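PDB 3RSI: putative enoyl-CoA hydratase/isomerase from Mycobacterium abscessus, which probably acts as a hydro-lyase of the crotonase family, with a role in lipid metabolism, though its own reaction and substrate are not established. Local coordinates for residues Ser98-Lys103 with Asn214-Ile219; Thr124-Ser129 with Arg198-Arg203; Ala133-Pro138 with Gly182-Val187. All coordinates share one frame; numbering follows the deposited sequence.

Contact 1 (Ser98-Lys103 with Asn214-Ile219); sequences SHTLTK and NAKEAI
Helix 214-219 faces an irregular segment, 98-103, whose backbone is extended only at His99-Leu101 and at Lys103, and the two meet where Lys216 reaches the carbonyls of Leu101 and Lys103. The helix is regular throughout, with Ala218 N bonded to Asn214 O and Ile219 N to Ala215 O, whereas 98-103 has no repeating structure and turns those two carbonyls to Lys216. Every torsion of the Lys216 side chain is close to 180° (chi1 -179°), and this full stretch carries the ammonium group to them. NZ donates to Lys103 O at 3.1 Å, coming from 40° above the carbonyl plane; its bond to Leu101 O, also 3.1 Å, is weak. A water accepts from Lys216 NZ at 2.7 Å and from Leu101 N at 3.2 Å, bridging the two segments. One atom back along the chain, Lys216 CE lies 4.3 Å from Thr100 CG2. NZ also forms a salt bridge with Asp125, which probably offsets much of its buried charge. Lys103 NZ bonds to backbone carbonyls of Ile48 and Ile54 in the second subunit. In this crotonase-family chain the contact joins helix 209-222, itself packed on helix 227-242, to the loop between helix 88-94 and strand 105-109.

Contact 2 (Thr124-Ser129 with Arg198-Arg203); sequences TDIRVS and RSLADR
Apolar contact comes first: one methyl of Leu200, CD1, touches both Ile126 and Val128, and the surface shared by 124-129 and 198-203 is built on this. CD1 comes within 3.6 Å of Val128 CG2 and 3.9 Å of Ile126 CG2, so the helix residue meets two strand residues that point to the same side of the sheet. In Ile126, chi1 of -60° sets CG1 beside the backbone N and leaves CG2 anti to it, and it is CG2 that approaches Leu200. The side chains cross obliquely, and the backbones stay well apart, Ile126 CA being 8.6 Å from Leu200 CA. Ile204 and Lys196 of the same helix extend the packing against Ile126 and Val128. From the second subunit, Glu165 packs on Leu200 and Thr161 on Arg127.

This is a helix laid on a parallel sheet, as expected in the crotonase fold: strand 126-130 is the middle strand between 105-109 and 186-188, and the chain leaves 186-188 to form helix 193-205, which packs back over the sheet.

Among the polar interactions, Arg127 works on the side of the strand away from the helix. Its chain, extended beyond CG, brings NH2 to Thr124 O at 2.8 Å, with an N-H...O angle of 158° and the oxygen only 9° out of the guanidinium plane; NE adds a weak bond to the same oxygen at 3.3 Å. NH2 also bonds to Gln157 and NH1 to Leu183 O, which pins the guanidinium in place. Asp125 O is hydrogen-bonded to Thr161 OG1 of the second subunit.

Contact 3 (Ala133-Pro138 with Gly182-Val187); sequences ATFGLP and GLVGHV
The ring of Phe135 is met obliquely by two methyl groups, one at each end of its length: Leu183 CD2 near its root and Val184 CG1 near its tip. Leu183 CD2 lies 3.8 Å from Phe135 CB and 3.9 Å from both CG and CD1. At the far end Val184 CG1 sits 3.7 Å from Phe135 CZ and equally close to CE1, so the two methyls follow one another along the CD1-CE1 side of the ring. With chi1 at -179°, Leu183 has CG anti to the backbone N, and the side chain reaches out to the start of the aromatic group. Val184 has CG1 anti to its carbonyl carbon, and this is the branch that touches. Within the crotonase fold the pairing joins two small sheets: Phe135 belongs to strand 134-136, flanked by 113-114 and 173-174, while 182-185 is the loop leading from helix 175-180 into strand 186-188 of the neighbouring parallel sheet. Ala178 of that helix packs on both Phe135 and Val184, Leu121 also reaches Phe135, and Leu154 covers Leu183. On the same loop, Gly185 O accepts a hydrogen bond from Lys162 of the second subunit.

From the N terminus, 98-103 comes first and leads into strand 105-109; its partner 214-219 arrives 111 residues later, so contact 1 closes the widest loop. Inside that loop, contact 2 joins 124-129 to 198-203, and contact 3, joining 133-138 to 182-187, is enclosed in turn by contact 2. The three therefore nest and none cross. Contacts 1 and 2 meet at Asp125, and contacts 2 and 3 along neighbouring strands 126-130 and 186-188, whereas contacts 1 and 3 stay about 13 Å apart at their nearest atoms. Contact 1 ties a loop to helix 209-222, contact 2 strand 126-130 to helix 193-205, and contact 3 strand 134-136 to the loop before 186-188.

Contact 1 (Ser98-Lys103 with Asn214-Ile219)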
loop_
_atom_site.group_PDB
_atom_site.type_symbol
_atom_site.label_atom_id
_atom_site.label_comp_id
_atom_site.label_asym_id
_atom_site.label_seq_id
_atom_site.Cartn_x
_atom_site.Cartn_y
_atom_site.Cartn_z
ATOM N N SER B 98 -8.352 -13.924 14.864
ATOM C CA SER B 98 -8.708 -15.094 14.075
ATOM C C SER B 98 -10.100 -14.996 13.475
ATOM O O SER B 98 -10.579 -15.953 12.889
ATOM C CB SER B 98 -8.641 -16.346 14.947
ATOM O OG SER B 98 -9.631 -16.299 15.962
ATOM N N HIS B 99 -10.770 -13.864 13.632
ATOM C CA HIS B 99 -12.119 -13.719 13.113
ATOM C C HIS B 99 -12.177 -12.470 12.252
ATOM O O HIS B 99 -11.514 -11.488 12.532
ATOM C CB HIS B 99 -13.157 -13.616 14.236
ATOM C CG HIS B 99 -14.564 -13.507 13.742
ATOM N ND1 HIS B 99 -15.199 -14.536 13.073
ATOM C CD2 HIS B 99 -15.454 -12.486 13.799
ATOM C CE1 HIS B 99 -16.426 -14.157 12.757
ATOM N NE2 HIS B 99 -16.606 -12.916 13.184
ATOM N N THR B 100 -12.959 -12.542 11.193
ATOM C CA THR B 100 -13.227 -11.405 10.360
ATOM C C THR B 100 -14.737 -11.174 10.423
ATOM O O THR B 100 -15.511 -12.077 10.147
ATOM C CB THR B 100 -12.719 -11.688 8.930
ATOM O OG1 THR B 100 -11.283 -11.678 8.934
ATOM C CG2 THR B 100 -13.248 -10.662 7.929
ATOM N N LEU B 101 -15.153 -9.976 10.821
ATOM C CA LEU B 101 -16.590 -9.658 10.908
ATOM C C LEU B 101 -17.207 -9.748 9.518
ATOM O O LEU B 101 -16.589 -9.314 8.533
ATOM C CB LEU B 101 -16.798 -8.266 11.502
ATOM C CG LEU B 101 -18.167 -7.969 12.108
ATOM C CD1 LEU B 101 -18.424 -8.886 13.283
ATOM C CD2 LEU B 101 -18.328 -6.482 12.492
ATOM N N THR B 102 -18.406 -10.321 9.429
ATOM C CA THR B 102 -19.047 -10.557 8.132
ATOM C C THR B 102 -19.713 -9.304 7.576
ATOM O O THR B 102 -20.071 -9.264 6.378
ATOM C CB THR B 102 -20.117 -11.689 8.199
ATOM O OG1 THR B 102 -21.175 -11.300 9.082
ATOM C CG2 THR B 102 -19.479 -13.015 8.653
ATOM N N LYS B 103 -19.911 -8.315 8.444
ATOM C CA LYS B 103 -20.594 -7.060 8.113
ATOM C C LYS B 103 -19.585 -5.920 8.217
ATOM O O LYS B 103 -18.554 -6.061 8.884
ATOM C CB LYS B 103 -21.770 -6.783 9.073
ATOM C CG LYS B 103 -22.667 -7.970 9.404
ATOM C CD LYS B 103 -23.582 -8.296 8.276
ATOM C CE LYS B 103 -24.511 -9.508 8.619
ATOM N NZ LYS B 103 -25.630 -9.256 9.542
ATOM N N ASN B 214 -20.591 -10.009 0.549
ATOM C CA ASN B 214 -19.708 -10.717 -0.381
ATOM C C ASN B 214 -18.564 -9.850 -0.865
ATOM O O ASN B 214 -17.465 -10.358 -1.098
ATOM C CB ASN B 214 -20.466 -11.335 -1.564
ATOM C CG ASN B 214 -21.285 -12.553 -1.153
ATOM O OD1 ASN B 214 -21.667 -12.673 0.002
ATOM N ND2 ASN B 214 -21.559 -13.449 -2.099
ATOM N N ALA B 215 -18.804 -8.550 -1.011
ATOM C CA ALA B 215 -17.719 -7.635 -1.390
ATOM C C ALA B 215 -16.629 -7.576 -0.306
ATOM O O ALA B 215 -15.437 -7.705 -0.597
ATOM C CB ALA B 215 -18.265 -6.238 -1.709
ATOM N N LYS B 216 -17.030 -7.391 0.941
ATOM C CA LYS B 216 -16.055 -7.427 2.036
ATOM C C LYS B 216 -15.318 -8.761 2.093
ATOM O O LYS B 216 -14.111 -8.788 2.238
ATOM C CB LYS B 216 -16.698 -7.136 3.391
ATOM C CG LYS B 216 -15.658 -7.162 4.556
ATOM C CD LYS B 216 -16.244 -6.753 5.944
ATOM C CE LYS B 216 -15.195 -6.971 7.022
ATOM N NZ LYS B 216 -15.560 -6.418 8.360
ATOM N N GLU B 217 -16.033 -9.861 1.948
ATOM C CA GLU B 217 -15.412 -11.168 2.036
ATOM C C GLU B 217 -14.457 -11.395 0.877
ATOM O O GLU B 217 -13.385 -11.984 1.074
ATOM C CB GLU B 217 -16.465 -12.283 2.087
ATOM C CG GLU B 217 -15.839 -13.670 2.231
ATOM C CD GLU B 217 -16.851 -14.750 2.458
ATOM O OE1 GLU B 217 -18.056 -14.452 2.556
ATOM O OE2 GLU B 217 -16.428 -15.914 2.529
ATOM N N ALA B 218 -14.806 -10.895 -0.320
ATOM C CA ALA B 218 -13.919 -11.054 -1.494
ATOM C C ALA B 218 -12.644 -10.213 -1.331
ATOM O O ALA B 218 -11.534 -10.671 -1.621
ATOM C CB ALA B 218 -14.665 -10.715 -2.826
ATOM N N ILE B 219 -12.819 -8.989 -0.838
ATOM C CA ILE B 219 -11.697 -8.099 -0.556
ATOM C C ILE B 219 -10.753 -8.741 0.460
ATOM O O ILE B 219 -9.555 -8.809 0.217
ATOM C CB ILE B 219 -12.174 -6.727 -0.026
ATOM C CG1 ILE B 219 -12.870 -5.934 -1.138
ATOM C CG2 ILE B 219 -11.029 -5.923 0.481
ATOM C CD1 ILE B 219 -13.757 -4.791 -0.603
HETATM O O HOH W 1 -13.717 -7.131 10.226
#

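Contact 2 (Thr124-Ser129 with Arg198-Arg203)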
loop_
_atom_site.group_PDB
_atom_site.type_symbol
_atom_site.label_atom_id
_atom_site.label_comp_id
_atom_site.label_asym_id
_atom_site.label_seq_id
_atom_site.Cartn_x
_atom_site.Cartn_y
_atom_site.Cartn_z
ATOM N N THR B 124 -11.064 -3.131 11.434
ATOM C CA THR B 124 -12.154 -2.277 11.016
ATOM C C THR B 124 -11.972 -1.939 9.534
ATOM O O THR B 124 -10.856 -1.941 9.012
ATOM C CB THR B 124 -12.249 -0.967 11.859
ATOM O OG1 THR B 124 -11.148 -0.093 11.568
ATOM C CG2 THR B 124 -12.321 -1.287 13.344
ATOM N N ASP B 125 -13.072 -1.619 8.875
ATOM C CA ASP B 125 -13.083 -1.393 7.418
ATOM C C ASP B 125 -12.920 0.054 7.013
ATOM O O ASP B 125 -12.137 0.377 6.105
ATOM C CB ASP B 125 -14.399 -1.925 6.864
ATOM C CG ASP B 125 -14.562 -3.395 7.157
ATOM O OD1 ASP B 125 -13.603 -4.140 6.879
ATOM O OD2 ASP B 125 -15.599 -3.799 7.688
ATOM N N ILE B 126 -13.711 0.897 7.657
ATOM C CA ILE B 126 -13.860 2.313 7.337
ATOM C C ILE B 126 -13.565 3.067 8.627
ATOM O O ILE B 126 -14.013 2.664 9.703
ATOM C CB ILE B 126 -15.301 2.622 6.841
ATOM C CG1 ILE B 126 -15.612 1.808 5.575
ATOM C CG2 ILE B 126 -15.499 4.120 6.592
ATOM C CD1 ILE B 126 -17.118 1.716 5.231
ATOM N N ARG B 127 -12.786 4.135 8.534
ATOM C CA ARG B 127 -12.177 4.703 9.739
ATOM C C ARG B 127 -12.253 6.210 9.725
ATOM O O ARG B 127 -11.735 6.850 8.810
ATOM C CB ARG B 127 -10.716 4.258 9.838
ATOM C CG ARG B 127 -10.548 2.750 9.948
ATOM C CD ARG B 127 -9.132 2.273 9.674
ATOM N NE ARG B 127 -9.093 0.822 9.415
ATOM C CZ ARG B 127 -8.053 0.154 8.925
ATOM N NH1 ARG B 127 -6.925 0.788 8.646
ATOM N NH2 ARG B 127 -8.144 -1.151 8.700
ATOM N N VAL B 128 -12.893 6.757 10.753
ATOM C CA VAL B 128 -13.045 8.190 10.921
ATOM C C VAL B 128 -12.260 8.618 12.164
ATOM O O VAL B 128 -12.483 8.090 13.269
ATOM C CB VAL B 128 -14.523 8.585 11.139
ATOM C CG1 VAL B 128 -14.643 10.122 11.277
ATOM C CG2 VAL B 128 -15.392 8.054 9.995
ATOM N N SER B 129 -11.356 9.578 11.992
ATOM C CA SER B 129 -10.555 10.063 13.119
ATOM C C SER B 129 -10.955 11.456 13.579
ATOM O O SER B 129 -10.968 12.423 12.801
ATOM C CB SER B 129 -9.071 10.082 12.758
ATOM O OG SER B 129 -8.293 10.513 13.855
ATOM N N ARG B 198 -21.867 7.556 11.757
ATOM C CA ARG B 198 -23.296 7.269 11.577
ATOM C C ARG B 198 -23.760 7.579 10.168
ATOM O O ARG B 198 -24.552 6.829 9.576
ATOM C CB ARG B 198 -24.149 8.051 12.571
ATOM C CG ARG B 198 -24.206 7.482 13.965
ATOM C CD ARG B 198 -24.981 8.453 14.843
ATOM N NE ARG B 198 -24.842 8.176 16.264
ATOM C CZ ARG B 198 -25.540 7.266 16.944
ATOM N NH1 ARG B 198 -26.439 6.491 16.334
ATOM N NH2 ARG B 198 -25.331 7.127 18.251
ATOM N N SER B 199 -23.254 8.673 9.618
ATOM C CA SER B 199 -23.615 9.057 8.256
ATOM C C SER B 199 -23.108 8.021 7.244
ATOM O O SER B 199 -23.829 7.653 6.324
ATOM C CB SER B 199 -23.089 10.460 7.932
ATOM O OG SER B 199 -23.160 10.694 6.532
ATOM N N LEU B 200 -21.889 7.523 7.443
ATOM C CA LEU B 200 -21.344 6.451 6.578
ATOM C C LEU B 200 -22.153 5.156 6.698
ATOM O O LEU B 200 -22.454 4.507 5.683
ATOM C CB LEU B 200 -19.863 6.193 6.897
ATOM C CG LEU B 200 -18.931 7.338 6.475
ATOM C CD1 LEU B 200 -17.585 7.316 7.246
ATOM C CD2 LEU B 200 -18.712 7.325 4.977
ATOM N N ALA B 201 -22.493 4.791 7.939
ATOM C CA ALA B 201 -23.329 3.625 8.226
ATOM C C ALA B 201 -24.673 3.703 7.504
ATOM O O ALA B 201 -25.107 2.718 6.912
ATOM C CB ALA B 201 -23.553 3.475 9.742
ATOM N N ASP B 202 -25.314 4.869 7.554
ATOM C CA ASP B 202 -26.592 5.073 6.873
ATOM C C ASP B 202 -26.472 4.784 5.376
ATOM O O ASP B 202 -27.383 4.194 4.787
ATOM C CB ASP B 202 -27.112 6.499 7.062
ATOM C CG ASP B 202 -27.636 6.761 8.465
ATOM O OD1 ASP B 202 -28.051 5.789 9.165
ATOM O OD2 ASP B 202 -27.647 7.961 8.852
ATOM N N ARG B 203 -25.356 5.194 4.772
ATOM C CA ARG B 203 -25.128 4.948 3.366
ATOM C C ARG B 203 -24.993 3.440 3.146
ATOM O O ARG B 203 -25.566 2.898 2.210
ATOM C CB ARG B 203 -23.883 5.714 2.870
ATOM C CG ARG B 203 -23.503 5.446 1.421
ATOM C CD ARG B 203 -24.560 5.932 0.443
ATOM N NE ARG B 203 -25.508 4.890 0.041
ATOM C CZ ARG B 203 -26.403 5.043 -0.934
ATOM N NH1 ARG B 203 -27.201 4.032 -1.274
ATOM N NH2 ARG B 203 -26.500 6.197 -1.583
#

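Contact 3 (Ala133-Pro138 with Gly182-Val187)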
loop_
_atom_site.group_PDB
_atom_site.type_symbol
_atom_site.label_atom_id
_atom_site.label_comp_id
_atom_site.label_asym_id
_atom_site.label_seq_id
_atom_site.Cartn_x
_atom_site.Cartn_y
_atom_site.Cartn_z
ATOM N N ALA B 133 -7.394 12.668 17.905
ATOM C CA ALA B 133 -6.977 11.272 18.066
ATOM C C ALA B 133 -5.492 11.067 17.753
ATOM O O ALA B 133 -4.885 11.824 16.983
ATOM C CB ALA B 133 -7.816 10.370 17.215
ATOM N N THR B 134 -4.907 10.055 18.387
ATOM C CA THR B 134 -3.538 9.612 18.101
ATOM C C THR B 134 -3.558 8.097 17.901
ATOM O O THR B 134 -4.464 7.418 18.401
ATOM C CB THR B 134 -2.556 9.973 19.245
ATOM O OG1 THR B 134 -3.027 9.442 20.498
ATOM C CG2 THR B 134 -2.416 11.479 19.359
ATOM N N PHE B 135 -2.564 7.586 17.174
ATOM C CA PHE B 135 -2.488 6.182 16.773
ATOM C C PHE B 135 -1.104 5.621 17.031
ATOM O O PHE B 135 -0.117 6.162 16.568
ATOM C CB PHE B 135 -2.819 6.073 15.289
ATOM C CG PHE B 135 -4.192 6.581 14.960
ATOM C CD1 PHE B 135 -5.258 5.709 14.871
ATOM C CD2 PHE B 135 -4.423 7.940 14.821
ATOM C CE1 PHE B 135 -6.563 6.185 14.612
ATOM C CE2 PHE B 135 -5.706 8.432 14.572
ATOM C CZ PHE B 135 -6.779 7.538 14.454
ATOM N N GLY B 136 -1.009 4.529 17.752
ATOM C CA GLY B 136 0.303 4.059 18.148
ATOM C C GLY B 136 0.308 2.639 18.657
ATOM O O GLY B 136 -0.708 2.100 19.042
ATOM N N LEU B 137 1.481 2.041 18.601
ATOM C CA LEU B 137 1.728 0.697 19.081
ATOM C C LEU B 137 3.022 0.766 19.874
ATOM O O LEU B 137 4.110 0.515 19.336
ATOM C CB LEU B 137 1.852 -0.254 17.893
ATOM C CG LEU B 137 0.616 -0.443 17.013
ATOM C CD1 LEU B 137 1.028 -1.120 15.686
ATOM C CD2 LEU B 137 -0.471 -1.249 17.750
ATOM N N PRO B 138 2.922 1.142 21.155
ATOM C CA PRO B 138 4.103 1.412 21.975
ATOM C C PRO B 138 4.785 0.189 22.557
ATOM O O PRO B 138 5.752 0.324 23.305
ATOM C CB PRO B 138 3.542 2.291 23.098
ATOM C CG PRO B 138 2.133 1.842 23.261
ATOM C CD PRO B 138 1.673 1.484 21.855
ATOM N N GLY B 182 -2.860 7.008 5.263
ATOM C CA GLY B 182 -4.021 6.200 4.943
ATOM C C GLY B 182 -4.391 5.160 5.967
ATOM O O GLY B 182 -5.080 4.211 5.653
ATOM N N LEU B 183 -3.931 5.321 7.208
ATOM C CA LEU B 183 -4.374 4.448 8.275
ATOM C C LEU B 183 -5.866 4.694 8.543
ATOM O O LEU B 183 -6.605 3.779 8.904
ATOM C CB LEU B 183 -3.544 4.721 9.545
ATOM C CG LEU B 183 -3.879 3.865 10.753
ATOM C CD1 LEU B 183 -3.658 2.390 10.491
ATOM C CD2 LEU B 183 -3.064 4.332 11.962
ATOM N N VAL B 184 -6.293 5.947 8.385
ATOM C CA VAL B 184 -7.711 6.306 8.481
ATOM C C VAL B 184 -8.152 6.981 7.187
ATOM O O VAL B 184 -7.314 7.453 6.401
ATOM C CB VAL B 184 -7.983 7.220 9.699
ATOM C CG1 VAL B 184 -7.517 6.529 11.003
ATOM C CG2 VAL B 184 -7.297 8.573 9.548
ATOM N N GLY B 185 -9.464 7.046 6.979
ATOM C CA GLY B 185 -10.027 7.579 5.752
ATOM C C GLY B 185 -10.604 8.975 5.859
ATOM O O GLY B 185 -10.922 9.582 4.838
ATOM N N HIS B 186 -10.764 9.475 7.087
ATOM C CA HIS B 186 -11.284 10.812 7.339
ATOM C C HIS B 186 -10.643 11.395 8.618
ATOM O O HIS B 186 -10.324 10.652 9.566
ATOM C CB HIS B 186 -12.797 10.757 7.595
ATOM C CG HIS B 186 -13.596 10.251 6.438
ATOM N ND1 HIS B 186 -14.058 11.077 5.438
ATOM C CD2 HIS B 186 -13.979 8.994 6.105
ATOM C CE1 HIS B 186 -14.708 10.348 4.549
ATOM N NE2 HIS B 186 -14.667 9.082 4.928
ATOM N N VAL B 187 -10.465 12.715 8.636
ATOM C CA VAL B 187 -10.175 13.442 9.872
ATOM C C VAL B 187 -11.233 14.524 10.005
ATOM O O VAL B 187 -11.442 15.315 9.070
ATOM C CB VAL B 187 -8.778 14.106 9.904
ATOM C CG1 VAL B 187 -8.545 14.805 11.278
ATOM C CG2 VAL B 187 -7.709 13.108 9.649
#